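Local structure of Myo-inositol-1-phosphate synthase-related protein (3CIN) at residues A[34-39]-A[88-93]; A[28-33]-A[81-86]; A[149-154]-A[158-163]. The protein binds nicotinamide-adenine-dinucleotide in a Rossmann-like domain and belongs to the myo-inositol-1-phosphate synthase family. All blocks are in the same frame, centred on the assembly; numbering follows the deposited sequence.

Contact 1. Residues A[34-39]-A[88-93]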
loop_
_atom_site.group_PDB
_atom_site.type_symbol
_atom_site.label_atom_id
_atom_site.label_comp_id
_atom_site.label_asym_id
_atom_site.label_seq_id
_atom_site.Cartn_x
_atom_site.Cartn_y
_atom_site.Cartn_z
ATOM N N LYS A 34 31.068 -8.479 12.837
ATOM C CA LYS A 34 31.275 -8.451 11.387
ATOM C C LYS A 34 31.934 -7.174 10.942
ATOM O O LYS A 34 32.762 -7.213 10.047
ATOM C CB LYS A 34 29.972 -8.644 10.611
ATOM C CG LYS A 34 29.223 -9.910 10.983
ATOM C CD LYS A 34 29.351 -11.027 9.966
ATOM C CE LYS A 34 28.008 -11.739 9.797
ATOM N NZ LYS A 34 26.859 -10.758 9.789
ATOM N N LEU A 35 31.603 -6.055 11.576
ATOM C CA LEU A 35 32.230 -4.781 11.220
ATOM C C LEU A 35 33.705 -4.676 11.567
ATOM O O LEU A 35 34.466 -4.094 10.801
ATOM C CB LEU A 35 31.518 -3.617 11.850
ATOM C CG LEU A 35 30.177 -3.194 11.336
ATOM C CD1 LEU A 35 29.621 -2.085 12.223
ATOM C CD2 LEU A 35 30.345 -2.723 9.919
ATOM N N ARG A 36 34.108 -5.185 12.727
ATOM C CA ARG A 36 35.515 -5.234 13.070
ATOM C C ARG A 36 36.234 -6.297 12.201
ATOM O O ARG A 36 37.417 -6.152 11.934
ATOM C CB ARG A 36 35.723 -5.460 14.575
ATOM C CG ARG A 36 35.470 -6.853 15.072
ATOM C CD ARG A 36 35.920 -7.006 16.541
ATOM N NE ARG A 36 34.823 -6.794 17.499
ATOM C CZ ARG A 36 34.647 -5.713 18.264
ATOM N NH1 ARG A 36 35.489 -4.683 18.203
ATOM N NH2 ARG A 36 33.607 -5.664 19.098
ATOM N N LYS A 37 35.524 -7.336 11.746
ATOM C CA LYS A 37 36.123 -8.362 10.901
ATOM C C LYS A 37 35.944 -8.019 9.394
ATOM O O LYS A 37 36.276 -8.821 8.524
ATOM C CB LYS A 37 35.565 -9.761 11.253
ATOM C CG LYS A 37 35.988 -10.289 12.649
ATOM C CD LYS A 37 35.551 -11.757 12.831
ATOM C CE LYS A 37 36.123 -12.412 14.088
ATOM N NZ LYS A 37 36.338 -13.879 13.853
ATOM N N GLY A 38 35.435 -6.828 9.089
ATOM C CA GLY A 38 35.317 -6.342 7.710
ATOM C C GLY A 38 34.430 -7.159 6.815
ATOM O O GLY A 38 34.546 -7.097 5.580
ATOM N N GLU A 39 33.571 -7.963 7.415
ATOM C CA GLU A 39 32.754 -8.873 6.663
ATOM C C GLU A 39 31.592 -8.106 6.115
ATOM O O GLU A 39 30.886 -8.622 5.262
ATOM C CB GLU A 39 32.264 -10.029 7.529
ATOM C CG GLU A 39 33.405 -10.860 8.098
ATOM C CD GLU A 39 32.939 -11.858 9.144
ATOM O OE1 GLU A 39 32.164 -12.777 8.791
ATOM O OE2 GLU A 39 33.338 -11.724 10.317
ATOM N N SER A 88 31.929 -17.311 17.089
ATOM C CA SER A 88 32.836 -16.815 18.107
ATOM C C SER A 88 32.788 -15.308 18.157
ATOM O O SER A 88 32.267 -14.654 17.236
ATOM C CB SER A 88 34.286 -17.230 17.827
ATOM O OG SER A 88 34.782 -16.560 16.682
ATOM N N LEU A 89 33.312 -14.771 19.256
ATOM C CA LEU A 89 33.384 -13.339 19.452
ATOM C C LEU A 89 34.753 -12.986 20.022
ATOM O O LEU A 89 35.319 -13.740 20.820
ATOM C CB LEU A 89 32.299 -12.855 20.397
ATOM C CG LEU A 89 30.824 -12.974 20.031
ATOM C CD1 LEU A 89 29.999 -12.610 21.206
ATOM C CD2 LEU A 89 30.406 -12.097 18.818
ATOM N N THR A 90 35.222 -11.797 19.656
ATOM C CA THR A 90 36.540 -11.280 20.047
ATOM C C THR A 90 36.614 -11.069 21.561
ATOM O O THR A 90 37.622 -11.356 22.187
ATOM C CB THR A 90 36.817 -9.927 19.317
ATOM O OG1 THR A 90 37.014 -10.182 17.908
ATOM C CG2 THR A 90 38.082 -9.227 19.833
ATOM N N SER A 91 35.563 -10.487 22.121
ATOM C CA SER A 91 35.380 -10.426 23.585
ATOM C C SER A 91 34.097 -11.194 23.891
ATOM O O SER A 91 33.044 -10.885 23.329
ATOM C CB SER A 91 35.295 -8.975 24.042
ATOM O OG SER A 91 34.973 -8.854 25.423
ATOM N N ASP A 92 34.196 -12.202 24.756
ATOM C CA ASP A 92 33.116 -13.177 24.977
ATOM C C ASP A 92 32.857 -13.434 26.477
ATOM O O ASP A 92 33.066 -14.557 26.983
ATOM C CB ASP A 92 33.518 -14.453 24.277
ATOM C CG ASP A 92 32.390 -15.393 24.072
ATOM O OD1 ASP A 92 31.258 -14.983 24.302
ATOM O OD2 ASP A 92 32.650 -16.543 23.646
ATOM N N PRO A 93 32.431 -12.388 27.195
ATOM C CA PRO A 93 32.169 -12.468 28.611
ATOM C C PRO A 93 30.971 -13.338 28.954
ATOM O O PRO A 93 30.047 -13.490 28.126
ATOM C CB PRO A 93 31.866 -11.015 28.990
ATOM C CG PRO A 93 31.403 -10.397 27.782
ATOM C CD PRO A 93 32.155 -11.037 26.676
#
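S88 meets K37 loosely: the ammonium NZ of K37 stops 4.2 Å from S88 OG, too far for a hydrogen bond, at the end of a lysine chain that reaches over from just beyond the end of helix 23-36. T90 carries the main touch. Its OG1 sits against CD, the last methylene of R36, at 3.6 Å, and T90 CB is 4.1 Å from R36 NE. The R36 chain bends at chi3 (95°), where CD meets the threonine, and its NH1 bonds to the carbonyl O of I58. Beyond T90, S91 OG bonds to I60 O, tying the loop to strand 58-65. Behind the arginine the helix ends in a Schellman motif, with E39 N 2.9 Å from K34 O and G38 as the C-prime residue at positive phi. No hydrogen bond or salt bridge joins the two segments directly, so this surface contact rests on van der Waals touch; the carboxylate of E33 serves both sides, its OE2 hydrogen-bonded to T90 OG1 and its OE1 in a long, weak ion pair with R36 NE, which helps to bring the threonine and the arginine together.

Contact 2. Residues A[28-33]-A[81-86]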
loop_
_atom_site.group_PDB
_atom_site.type_symbol
_atom_site.label_atom_id
_atom_site.label_comp_id
_atom_site.label_asym_id
_atom_site.label_seq_id
_atom_site.Cartn_x
_atom_site.Cartn_y
_atom_site.Cartn_z
ATOM N N PHE A 28 23.374 -6.074 17.826
ATOM C CA PHE A 28 24.477 -5.104 18.072
ATOM C C PHE A 28 25.786 -5.824 18.149
ATOM O O PHE A 28 26.755 -5.461 17.482
ATOM C CB PHE A 28 24.192 -4.349 19.379
ATOM C CG PHE A 28 25.297 -3.464 19.853
ATOM C CD1 PHE A 28 25.738 -2.373 19.106
ATOM C CD2 PHE A 28 25.868 -3.686 21.098
ATOM C CE1 PHE A 28 26.709 -1.515 19.594
ATOM C CE2 PHE A 28 26.870 -2.846 21.593
ATOM C CZ PHE A 28 27.348 -1.793 20.822
ATOM N N VAL A 29 25.820 -6.900 18.915
ATOM C CA VAL A 29 27.088 -7.625 19.111
ATOM C C VAL A 29 27.525 -8.324 17.838
ATOM O O VAL A 29 28.707 -8.276 17.429
ATOM C CB VAL A 29 27.042 -8.583 20.340
ATOM C CG1 VAL A 29 28.284 -9.498 20.415
ATOM C CG2 VAL A 29 26.869 -7.754 21.668
ATOM N N ALA A 30 26.581 -8.975 17.195
ATOM C CA ALA A 30 26.915 -9.785 16.011
ATOM C C ALA A 30 27.328 -8.864 14.849
ATOM O O ALA A 30 28.275 -9.163 14.087
ATOM C CB ALA A 30 25.730 -10.605 15.643
ATOM N N GLY A 31 26.591 -7.773 14.697
ATOM C CA GLY A 31 26.891 -6.781 13.663
ATOM C C GLY A 31 28.261 -6.164 13.885
ATOM O O GLY A 31 29.060 -6.005 12.941
ATOM N N LEU A 32 28.542 -5.809 15.132
ATOM C CA LEU A 32 29.805 -5.183 15.461
ATOM C C LEU A 32 30.961 -6.132 15.195
ATOM O O LEU A 32 32.030 -5.706 14.772
ATOM C CB LEU A 32 29.817 -4.741 16.924
ATOM C CG LEU A 32 31.166 -4.249 17.455
ATOM C CD1 LEU A 32 31.678 -3.134 16.580
ATOM C CD2 LEU A 32 31.036 -3.795 18.900
ATOM N N GLU A 33 30.765 -7.412 15.486
ATOM C CA GLU A 33 31.786 -8.415 15.172
ATOM C C GLU A 33 32.102 -8.454 13.688
ATOM O O GLU A 33 33.279 -8.454 13.310
ATOM C CB GLU A 33 31.367 -9.800 15.650
ATOM C CG GLU A 33 32.517 -10.768 15.648
ATOM C CD GLU A 33 33.565 -10.565 16.804
ATOM O OE1 GLU A 33 33.336 -9.841 17.801
ATOM O OE2 GLU A 33 34.654 -11.161 16.707
ATOM N N GLN A 81 22.081 -17.891 19.192
ATOM C CA GLN A 81 20.669 -18.215 19.174
ATOM C C GLN A 81 19.920 -17.241 18.300
ATOM O O GLN A 81 18.901 -17.602 17.763
ATOM C CB GLN A 81 20.065 -18.201 20.582
ATOM C CG GLN A 81 20.610 -19.293 21.501
ATOM C CD GLN A 81 20.300 -19.038 22.983
ATOM O OE1 GLN A 81 19.322 -18.362 23.325
ATOM N NE2 GLN A 81 21.152 -19.577 23.869
ATOM N N TYR A 82 20.391 -15.993 18.189
ATOM C CA TYR A 82 19.718 -14.993 17.345
ATOM C C TYR A 82 20.287 -14.924 15.918
ATOM O O TYR A 82 19.535 -14.726 14.939
ATOM C CB TYR A 82 19.788 -13.593 17.999
ATOM C CG TYR A 82 19.042 -13.542 19.297
ATOM C CD1 TYR A 82 17.703 -13.232 19.337
ATOM C CD2 TYR A 82 19.687 -13.784 20.506
ATOM C CE1 TYR A 82 17.000 -13.210 20.521
ATOM C CE2 TYR A 82 18.990 -13.743 21.714
ATOM C CZ TYR A 82 17.632 -13.447 21.706
ATOM O OH TYR A 82 16.869 -13.384 22.870
ATOM N N TRP A 83 21.606 -15.116 15.812
ATOM C CA TRP A 83 22.345 -15.054 14.544
ATOM C C TRP A 83 23.255 -16.239 14.424
ATOM O O TRP A 83 24.362 -16.270 14.977
ATOM C CB TRP A 83 23.153 -13.755 14.493
ATOM C CG TRP A 83 22.288 -12.594 14.520
ATOM C CD1 TRP A 83 22.012 -11.811 15.593
ATOM C CD2 TRP A 83 21.531 -12.081 13.431
ATOM N NE1 TRP A 83 21.144 -10.825 15.239
ATOM C CE2 TRP A 83 20.821 -10.965 13.920
ATOM C CE3 TRP A 83 21.395 -12.437 12.084
ATOM C CZ2 TRP A 83 20.000 -10.199 13.128
ATOM C CZ3 TRP A 83 20.557 -11.662 11.281
ATOM C CH2 TRP A 83 19.870 -10.557 11.821
ATOM N N ASN A 84 22.754 -17.252 13.720
ATOM C CA ASN A 84 23.376 -18.565 13.686
ATOM C C ASN A 84 24.769 -18.558 13.049
ATOM O O ASN A 84 25.533 -19.502 13.223
ATOM C CB ASN A 84 22.462 -19.511 12.917
ATOM C CG ASN A 84 22.941 -20.924 12.942
ATOM O OD1 ASN A 84 23.382 -21.454 11.930
ATOM N ND2 ASN A 84 22.883 -21.541 14.107
ATOM N N ASP A 85 25.071 -17.496 12.297
ATOM C CA ASP A 85 26.366 -17.373 11.602
ATOM C C ASP A 85 27.528 -16.984 12.549
ATOM O O ASP A 85 28.711 -17.165 12.230
ATOM C CB ASP A 85 26.249 -16.462 10.351
ATOM C CG ASP A 85 25.626 -15.076 10.636
ATOM O OD1 ASP A 85 24.750 -14.933 11.519
ATOM O OD2 ASP A 85 25.992 -14.120 9.919
ATOM N N VAL A 86 27.190 -16.539 13.745
ATOM C CA VAL A 86 28.199 -16.156 14.721
ATOM C C VAL A 86 28.693 -17.374 15.493
ATOM O O VAL A 86 27.955 -17.928 16.298
ATOM C CB VAL A 86 27.599 -15.154 15.704
ATOM C CG1 VAL A 86 28.649 -14.784 16.758
ATOM C CG2 VAL A 86 27.119 -13.949 14.959
#
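Helix 23-36, which follows the first strand of the nucleotide-binding parallel sheet, is met here by the turn that leaves helix 75-82, and A30 is the residue on which the two meet. Its methyl group points at the turn and touches two side chains there. V86 comes nearest, its CG2 lying 3.7 Å from A30 CB. W83 adds the pyrrole part of its indole, with CD1 3.9 Å and CG 4.1 Å from the same A30 CB. Both partners are delivered by one type I beta turn from W83 to V86, closed by the bond from V86 N to W83 O at 3.1 Å, so the first and last residues of the turn both reach the helix. In V86 it is CG1 that stands anti to the backbone N (chi1 178°); CG2 lies beside that N and makes the touch. The indole NE1 is hydrogen-bonded to T27 OG1, about one helical turn before A30, which probably helps to fix the rotation of the indole about its CB-CG bond. V79 of helix 75-82 packs on both A30 and V86 and extends the apolar cluster. N314 of the second subunit also packs on W83, so the indole touches both helix 23-36 and the neighbouring chain. With CA atoms of A30 and V86 only 6.6 Å apart, the small alanine lets the turn come close to the helix backbone. The arrangement is that of a Rossmann-like domain: the helix after the first strand, whose start carries what appears to be a GxGxxA fingerprint running in from the glycine-rich turn, is packed by the turn that ends the helix after the second strand.

Contact 3. Residues A[149-154]-A[158-163]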
loop_
_atom_site.group_PDB
_atom_site.type_symbol
_atom_site.label_atom_id
_atom_site.label_comp_id
_atom_site.label_asym_id
_atom_site.label_seq_id
_atom_site.Cartn_x
_atom_site.Cartn_y
_atom_site.Cartn_z
ATOM N N VAL A 149 6.430 4.371 35.929
ATOM C CA VAL A 149 5.901 5.684 36.266
ATOM C C VAL A 149 7.102 6.543 36.681
ATOM O O VAL A 149 7.836 6.162 37.579
ATOM C CB VAL A 149 4.935 5.596 37.457
ATOM C CG1 VAL A 149 4.566 7.016 37.980
ATOM C CG2 VAL A 149 3.696 4.753 37.086
ATOM N N PRO A 150 7.325 7.664 36.009
ATOM C CA PRO A 150 8.463 8.492 36.392
ATOM C C PRO A 150 8.298 9.152 37.769
ATOM O O PRO A 150 7.192 9.229 38.359
ATOM C CB PRO A 150 8.508 9.579 35.288
ATOM C CG PRO A 150 7.116 9.751 34.921
ATOM C CD PRO A 150 6.509 8.304 34.971
ATOM N N PHE A 151 9.438 9.635 38.272
ATOM C CA PHE A 151 9.525 10.295 39.575
ATOM C C PHE A 151 9.354 11.808 39.515
ATOM O O PHE A 151 8.636 12.383 40.312
ATOM C CB PHE A 151 10.818 9.935 40.302
ATOM C CG PHE A 151 10.865 8.510 40.717
ATOM C CD1 PHE A 151 10.243 8.100 41.861
ATOM C CD2 PHE A 151 11.389 7.561 39.887
ATOM C CE1 PHE A 151 10.238 6.776 42.220
ATOM C CE2 PHE A 151 11.410 6.246 40.277
ATOM C CZ PHE A 151 10.816 5.857 41.423
ATOM N N GLY A 152 10.062 12.469 38.621
ATOM C CA GLY A 152 9.996 13.912 38.540
ATOM C C GLY A 152 10.886 14.618 39.553
ATOM O O GLY A 152 11.610 15.548 39.192
ATOM N N ASN A 153 10.804 14.198 40.820
ATOM C CA ASN A 153 11.630 14.718 41.888
ATOM C C ASN A 153 12.606 13.642 42.294
ATOM O O ASN A 153 12.206 12.536 42.611
ATOM C CB ASN A 153 10.791 15.078 43.110
ATOM C CG ASN A 153 9.982 16.316 42.880
ATOM O OD1 ASN A 153 10.498 17.271 42.293
ATOM N ND2 ASN A 153 8.690 16.288 43.243
ATOM N N LYS A 154 13.885 13.995 42.306
ATOM C CA LYS A 154 14.936 13.083 42.729
ATOM C C LYS A 154 14.676 12.478 44.121
ATOM O O LYS A 154 14.943 11.293 44.333
ATOM C CB LYS A 154 16.261 13.848 42.780
ATOM C CG LYS A 154 17.406 12.950 43.078
ATOM C CD LYS A 154 18.700 13.566 42.655
ATOM C CE LYS A 154 18.953 14.896 43.276
ATOM N NZ LYS A 154 19.477 14.725 44.644
ATOM N N LEU A 158 15.146 8.591 45.365
ATOM C CA LEU A 158 16.059 8.181 46.446
ATOM C C LEU A 158 15.318 7.417 47.526
ATOM O O LEU A 158 15.800 6.398 48.014
ATOM C CB LEU A 158 16.743 9.369 47.090
ATOM C CG LEU A 158 17.640 10.264 46.227
ATOM C CD1 LEU A 158 18.408 11.309 47.046
ATOM C CD2 LEU A 158 18.557 9.462 45.390
ATOM N N LYS A 159 14.129 7.889 47.871
ATOM C CA LYS A 159 13.332 7.218 48.886
ATOM C C LYS A 159 12.884 5.825 48.448
ATOM O O LYS A 159 12.882 4.874 49.257
ATOM C CB LYS A 159 12.135 8.085 49.262
ATOM C CG LYS A 159 12.530 9.188 50.237
ATOM C CD LYS A 159 11.394 10.045 50.651
ATOM C CE LYS A 159 11.895 11.111 51.637
ATOM N NZ LYS A 159 10.785 11.876 52.282
ATOM N N ALA A 160 12.535 5.693 47.167
ATOM C CA ALA A 160 12.157 4.383 46.586
ATOM C C ALA A 160 13.258 3.359 46.718
ATOM O O ALA A 160 13.029 2.211 47.182
ATOM C CB ALA A 160 11.701 4.547 45.113
ATOM N N ILE A 161 14.489 3.780 46.448
ATOM C CA ILE A 161 15.614 2.856 46.628
ATOM C C ILE A 161 15.847 2.527 48.109
ATOM O O ILE A 161 16.000 1.325 48.527
ATOM C CB ILE A 161 16.904 3.434 46.011
ATOM C CG1 ILE A 161 16.727 3.583 44.483
ATOM C CG2 ILE A 161 18.093 2.563 46.420
ATOM C CD1 ILE A 161 16.646 2.257 43.700
ATOM N N GLU A 162 15.888 3.583 48.919
ATOM C CA GLU A 162 16.199 3.467 50.344
ATOM C C GLU A 162 15.211 2.531 51.043
ATOM O O GLU A 162 15.589 1.754 51.913
ATOM C CB GLU A 162 16.170 4.853 51.007
ATOM C CG GLU A 162 16.452 4.865 52.515
ATOM C CD GLU A 162 17.747 4.176 52.924
ATOM O OE1 GLU A 162 18.736 4.278 52.159
ATOM O OE2 GLU A 162 17.764 3.547 54.026
ATOM N N ASN A 163 13.944 2.622 50.653
ATOM C CA ASN A 163 12.889 1.869 51.304
ATOM C C ASN A 163 12.592 0.525 50.663
ATOM O O ASN A 163 11.581 -0.100 51.031
ATOM C CB ASN A 163 11.625 2.731 51.362
ATOM C CG ASN A 163 11.778 3.918 52.341
ATOM O OD1 ASN A 163 12.566 3.855 53.286
ATOM N ND2 ASN A 163 11.026 4.978 52.104
#
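F151 and A160 touch along one side of the phenyl ring: A160 CB meets its CE1-CZ bond, 3.9 Å from F151 CE1 and 4.0 Å from F151 CZ. The second touch starts from the backbone. K154 O accepts the amide of L158 at 2.9 Å from L158 N, with a nearly straight N-H...O angle of 163°. Around this bond the leucine side chain folds back on the first turn, and its CG is 3.5 Å from the same K154 O. With the lysine's CG swung away from its backbone N (chi1 -174°), the K154 chain comes against the L158 side chain, CG to CG at 4.1 Å. These are the i to i+4 bond and side-chain pair of the first turn of helix 154-162, one of the helices that follow strand 138-141 of the Rossmann-like parallel sheet. N153 stands at the N-cap position, although its side chain makes no capping bond. The loop before it brings F151 back against the second turn, where A160 sits. Further out, the phenyl ring is held by a cation-pi contact with R168 and by packing on L169, Q173 and A204. The carboxylate of D202 fixes the loop backbone by accepting F151 N on OD2 and G152 N on OD1. L158 packs on Y177 of helix 171-186, while K154 rests on E207 and L208 of helix 203-211.

In the fold
Contacts 1 and 2 are neighbours on helix 23-36, their centres 9 Å apart, and their segments alternate along the chain. E33 is common ground, lying in the helical segment of contact 2 while its carboxylate serves contact 1. L89 CD1 packs at 3.6 Å on V29 CG1, and K34 NZ, 3.5 Å from D85 OD2, makes a long, weak ion pair. Both contacts also touch the second subunit. Contact 3 lies on the opposite side of the chain's centre, 39 Å from contact 1 and 37 Å from contact 2 between centres, and touches neither. The bound NAD lies about 10 Å from the W83 side chain of contact 2.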